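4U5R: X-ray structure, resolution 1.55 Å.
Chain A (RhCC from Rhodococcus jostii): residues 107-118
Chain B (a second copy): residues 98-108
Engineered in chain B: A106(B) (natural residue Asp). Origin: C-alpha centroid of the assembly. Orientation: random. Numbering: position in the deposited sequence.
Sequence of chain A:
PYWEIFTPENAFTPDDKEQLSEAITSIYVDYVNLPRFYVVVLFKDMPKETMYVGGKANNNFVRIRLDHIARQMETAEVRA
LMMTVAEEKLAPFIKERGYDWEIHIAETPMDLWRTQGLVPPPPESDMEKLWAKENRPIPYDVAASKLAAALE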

# COMPACT_ATOMS: atom_id res chain seq x y z
N GLU A 107 -0.32 -8.39 5.13
CA GLU A 107 -0.62 -9.67 4.50
C GLU A 107 -1.91 -9.51 3.69
O GLU A 107 -2.91 -9.01 4.20
CB GLU A 107 -0.75 -10.80 5.54
CG GLU A 107 0.59 -11.18 6.21
CD GLU A 107 0.45 -12.28 7.26
OE1 GLU A 107 -0.43 -12.17 8.14
OE2 GLU A 107 1.22 -13.26 7.20
N THR A 108 -1.87 -9.93 2.42
CA THR A 108 -3.00 -9.75 1.50
C THR A 108 -3.50 -11.11 0.98
O THR A 108 -2.79 -12.11 1.07
CB THR A 108 -2.61 -8.81 0.30
OG1 THR A 108 -1.75 -9.48 -0.63
CG2 THR A 108 -1.93 -7.56 0.81
N PRO A 109 -4.72 -11.16 0.44
CA PRO A 109 -5.32 -12.47 0.15
C PRO A 109 -4.68 -13.23 -1.01
O PRO A 109 -4.52 -12.68 -2.09
CB PRO A 109 -6.77 -12.13 -0.18
CG PRO A 109 -7.01 -10.81 0.43
CD PRO A 109 -5.71 -10.08 0.28
N MET A 110 -4.37 -14.50 -0.78
CA MET A 110 -3.66 -15.29 -1.78
C MET A 110 -4.46 -15.46 -3.07
O MET A 110 -3.88 -15.57 -4.16
CB MET A 110 -3.32 -16.66 -1.18
CG MET A 110 -2.50 -17.56 -2.09
SD MET A 110 -2.16 -19.15 -1.32
CE MET A 110 -3.83 -19.73 -1.00
N ASP A 111 -5.79 -15.46 -2.96
CA ASP A 111 -6.62 -15.75 -4.12
C ASP A 111 -6.90 -14.52 -4.97
O ASP A 111 -7.60 -14.61 -5.98
CB ASP A 111 -7.94 -16.41 -3.68
CG ASP A 111 -8.79 -15.54 -2.76
OD1 ASP A 111 -8.30 -14.54 -2.19
OD2 ASP A 111 -9.99 -15.88 -2.59
N LEU A 112 -6.35 -13.37 -4.58
CA LEU A 112 -6.53 -12.17 -5.38
C LEU A 112 -5.19 -11.75 -5.94
O LEU A 112 -4.76 -10.62 -5.75
CB LEU A 112 -7.15 -11.03 -4.57
CG LEU A 112 -8.52 -11.31 -3.96
CD1 LEU A 112 -8.98 -10.17 -3.05
CD2 LEU A 112 -9.54 -11.56 -5.06
N TRP A 113 -4.53 -12.67 -6.64
CA TRP A 113 -3.15 -12.47 -7.03
C TRP A 113 -2.88 -13.28 -8.29
O TRP A 113 -3.24 -14.44 -8.36
CB TRP A 113 -2.25 -12.89 -5.87
CG TRP A 113 -0.79 -13.12 -6.16
CD1 TRP A 113 0.07 -12.28 -6.81
CD2 TRP A 113 -0.01 -14.26 -5.75
NE1 TRP A 113 1.33 -12.83 -6.85
CE2 TRP A 113 1.31 -14.04 -6.21
CE3 TRP A 113 -0.30 -15.43 -5.04
CZ2 TRP A 113 2.33 -14.96 -5.99
CZ3 TRP A 113 0.72 -16.35 -4.83
CH2 TRP A 113 2.02 -16.11 -5.30
N ARG A 114 -2.30 -12.65 -9.30
CA ARG A 114 -1.92 -13.37 -10.51
C ARG A 114 -0.50 -12.94 -10.91
O ARG A 114 -0.11 -11.79 -10.70
CB ARG A 114 -2.90 -13.11 -11.66
CG ARG A 114 -4.37 -13.48 -11.35
CD ARG A 114 -4.61 -15.01 -11.36
NE ARG A 114 -6.02 -15.35 -11.19
CZ ARG A 114 -6.60 -15.65 -10.02
NH1 ARG A 114 -5.89 -15.62 -8.89
NH2 ARG A 114 -7.89 -15.96 -9.98
N THR A 115 0.26 -13.88 -11.44
CA THR A 115 1.57 -13.57 -12.03
C THR A 115 1.53 -13.90 -13.52
O THR A 115 1.23 -15.04 -13.88
CB THR A 115 2.70 -14.37 -11.35
OG1 THR A 115 2.40 -15.77 -11.38
CG2 THR A 115 2.87 -13.94 -9.91
N GLN A 116 1.82 -12.92 -14.39
CA GLN A 116 1.76 -13.14 -15.84
C GLN A 116 0.36 -13.63 -16.24
O GLN A 116 0.22 -14.45 -17.16
CB GLN A 116 2.82 -14.14 -16.28
CG GLN A 116 3.40 -13.90 -17.65
CD GLN A 116 4.45 -12.81 -17.67
OE1 GLN A 116 4.64 -12.08 -16.69
NE2 GLN A 116 5.16 -12.71 -18.78
N GLY A 117 -0.65 -13.16 -15.53
CA GLY A 117 -2.02 -13.57 -15.78
C GLY A 117 -2.41 -14.95 -15.26
O GLY A 117 -3.56 -15.37 -15.43
N LEU A 118 -1.47 -15.64 -14.64
CA LEU A 118 -1.66 -17.02 -14.19
C LEU A 118 -1.93 -17.11 -12.70
O LEU A 118 -1.43 -16.30 -11.91
CB LEU A 118 -0.43 -17.87 -14.53
CG LEU A 118 0.00 -17.89 -16.00
CD1 LEU A 118 1.35 -18.60 -16.15
CD2 LEU A 118 -1.08 -18.55 -16.86
N GLY B 98 4.34 -7.28 -24.71
CA GLY B 98 5.52 -8.06 -24.38
C GLY B 98 6.11 -7.83 -23.00
O GLY B 98 7.21 -8.29 -22.70
N TYR B 99 5.37 -7.13 -22.14
CA TYR B 99 5.82 -6.91 -20.77
C TYR B 99 5.61 -8.12 -19.88
O TYR B 99 4.75 -8.96 -20.14
CB TYR B 99 5.07 -5.73 -20.13
CG TYR B 99 5.38 -4.40 -20.76
CD1 TYR B 99 6.58 -3.76 -20.52
CD2 TYR B 99 4.46 -3.78 -21.61
CE1 TYR B 99 6.88 -2.54 -21.09
CE2 TYR B 99 4.75 -2.56 -22.19
CZ TYR B 99 5.96 -1.95 -21.94
OH TYR B 99 6.25 -0.73 -22.51
N ASP B 100 6.41 -8.20 -18.83
CA ASP B 100 6.17 -9.15 -17.74
C ASP B 100 5.36 -8.40 -16.69
O ASP B 100 5.48 -7.18 -16.59
CB ASP B 100 7.49 -9.66 -17.15
CG ASP B 100 8.28 -10.45 -18.16
OD1 ASP B 100 7.65 -11.22 -18.91
OD2 ASP B 100 9.51 -10.30 -18.19
N TRP B 101 4.51 -9.09 -15.94
CA TRP B 101 3.67 -8.37 -14.99
C TRP B 101 3.12 -9.25 -13.87
O TRP B 101 3.13 -10.49 -13.94
CB TRP B 101 2.49 -7.65 -15.71
CG TRP B 101 1.32 -8.51 -16.11
CD1 TRP B 101 0.08 -8.54 -15.54
CD2 TRP B 101 1.30 -9.48 -17.17
NE1 TRP B 101 -0.72 -9.46 -16.18
CE2 TRP B 101 0.01 -10.05 -17.18
CE3 TRP B 101 2.24 -9.91 -18.12
CZ2 TRP B 101 -0.36 -11.05 -18.10
CZ3 TRP B 101 1.88 -10.90 -19.02
CH2 TRP B 101 0.59 -11.45 -19.00
N GLU B 102 2.66 -8.58 -12.83
CA GLU B 102 2.11 -9.20 -11.63
C GLU B 102 1.09 -8.24 -11.03
O GLU B 102 1.29 -7.03 -11.06
CB GLU B 102 3.21 -9.55 -10.61
CG GLU B 102 2.69 -10.25 -9.37
CD GLU B 102 3.77 -10.63 -8.37
OE1 GLU B 102 4.89 -10.07 -8.42
OE2 GLU B 102 3.49 -11.47 -7.49
N ILE B 103 0.01 -8.78 -10.48
CA ILE B 103 -1.07 -7.99 -9.91
C ILE B 103 -1.53 -8.63 -8.63
O ILE B 103 -1.59 -9.86 -8.53
CB ILE B 103 -2.28 -7.88 -10.86
CG1 ILE B 103 -3.35 -6.93 -10.28
CG2 ILE B 103 -2.89 -9.26 -11.13
CD1 ILE B 103 -4.39 -6.48 -11.32
N HIS B 104 -1.86 -7.80 -7.64
CA HIS B 104 -2.58 -8.29 -6.47
C HIS B 104 -3.52 -7.24 -5.88
O HIS B 104 -3.37 -6.04 -6.12
CB HIS B 104 -1.61 -8.86 -5.41
CG HIS B 104 -0.86 -7.84 -4.61
ND1 HIS B 104 0.23 -7.15 -5.11
CD2 HIS B 104 -0.99 -7.45 -3.32
CE1 HIS B 104 0.71 -6.35 -4.17
NE2 HIS B 104 -0.01 -6.52 -3.07
N ILE B 105 -4.51 -7.73 -5.14
CA ILE B 105 -5.55 -6.91 -4.54
C ILE B 105 -5.61 -7.07 -3.02
O ILE B 105 -5.45 -8.16 -2.48
CB ILE B 105 -6.95 -7.24 -5.08
CG1 ILE B 105 -6.93 -7.46 -6.59
CG2 ILE B 105 -7.96 -6.17 -4.66
CD1 ILE B 105 -8.31 -7.60 -7.22
N ALA B 106 -5.87 -5.97 -2.33
CA ALA B 106 -6.16 -5.99 -0.91
C ALA B 106 -7.54 -5.37 -0.70
O ALA B 106 -7.97 -4.53 -1.49
CB ALA B 106 -5.10 -5.24 -0.13
N GLU B 107 -8.24 -5.81 0.34
CA GLU B 107 -9.52 -5.23 0.71
C GLU B 107 -9.29 -4.46 2.01
O GLU B 107 -8.70 -4.99 2.96
CB GLU B 107 -10.60 -6.31 0.87
CG GLU B 107 -10.83 -7.11 -0.41
CD GLU B 107 -11.98 -8.11 -0.31
OE1 GLU B 107 -11.98 -8.94 0.63
OE2 GLU B 107 -12.89 -8.06 -1.16
N THR B 108 -9.72 -3.20 2.03
CA THR B 108 -9.52 -2.30 3.16
C THR B 108 -10.89 -1.84 3.67
O THR B 108 -11.89 -1.94 2.95
CB THR B 108 -8.62 -1.08 2.79
OG1 THR B 108 -9.34 -0.21 1.91
CG2 THR B 108 -7.33 -1.53 2.09
O HOH W 1 -3.52 -10.03 -2.60

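Two copies of RhCC meet here through an antiparallel pairing: the short strand 113-115 of chain A lies along strand 100-107 of chain B, the axes 4.8 Å apart at closest approach, and together the two stretches bury 758 Å².

Before the strand begins, a water helps join the chains. Water 1 lies 2.7 Å from T108(A) OG1, 2.9 Å from P109(A) O and 2.7 Å from I105(B) O, within hydrogen-bonding reach of all three. A type I turn from P109(A) to L112(A), closed by L112(A) N to P109(A) O at 3.2 Å, then leads into the strand. L112(A) serves twice: its O accepts from I105(B) N at 3.0 Å, while its CB packs 3.8 Å from I105(B) CB.

W113(A) sits in a non-hydrogen-bonded pair with H104(B); its CA lies 3.4 Å from I103(B) O, and its side chain supplies a hydrogen bond across the stretches. The indole NE1 donates to E102(B) OE2 at 2.6 Å, a short bond reaching the carboxylate at the ring edge. R114(A) and I103(B) form the hydrogen-bonded pair, R114(A) N to I103(B) O and I103(B) N to R114(A) O, both 3.0 Å. The guanidinium turns back on its own chain, NH1 donating to W113(A) O at 2.9 Å. T115(A) pairs with E102(B) on the face that carries W113(A) and H104(B), its CG2 3.5 Å from E102(B) OE2.

The strand ends in a type I' turn, T115(A) to L118(A), whose positive phi angles fall at Q116(A) and G117(A). Q116(A) N donates to W101(B) O at 2.8 Å. Its amide uses both ends: OE1 accepts from W101(B) N at 3.1 Å, and NE2 donates to D100(B) OD1 at 2.9 Å. Q116(A) CA sits over the six-membered ring of W101(B), 3.6 Å from its centroid. At G117(A) an ideal CB would come within 3.2 Å of W101(B) CZ2, a tight fit that glycine avoids.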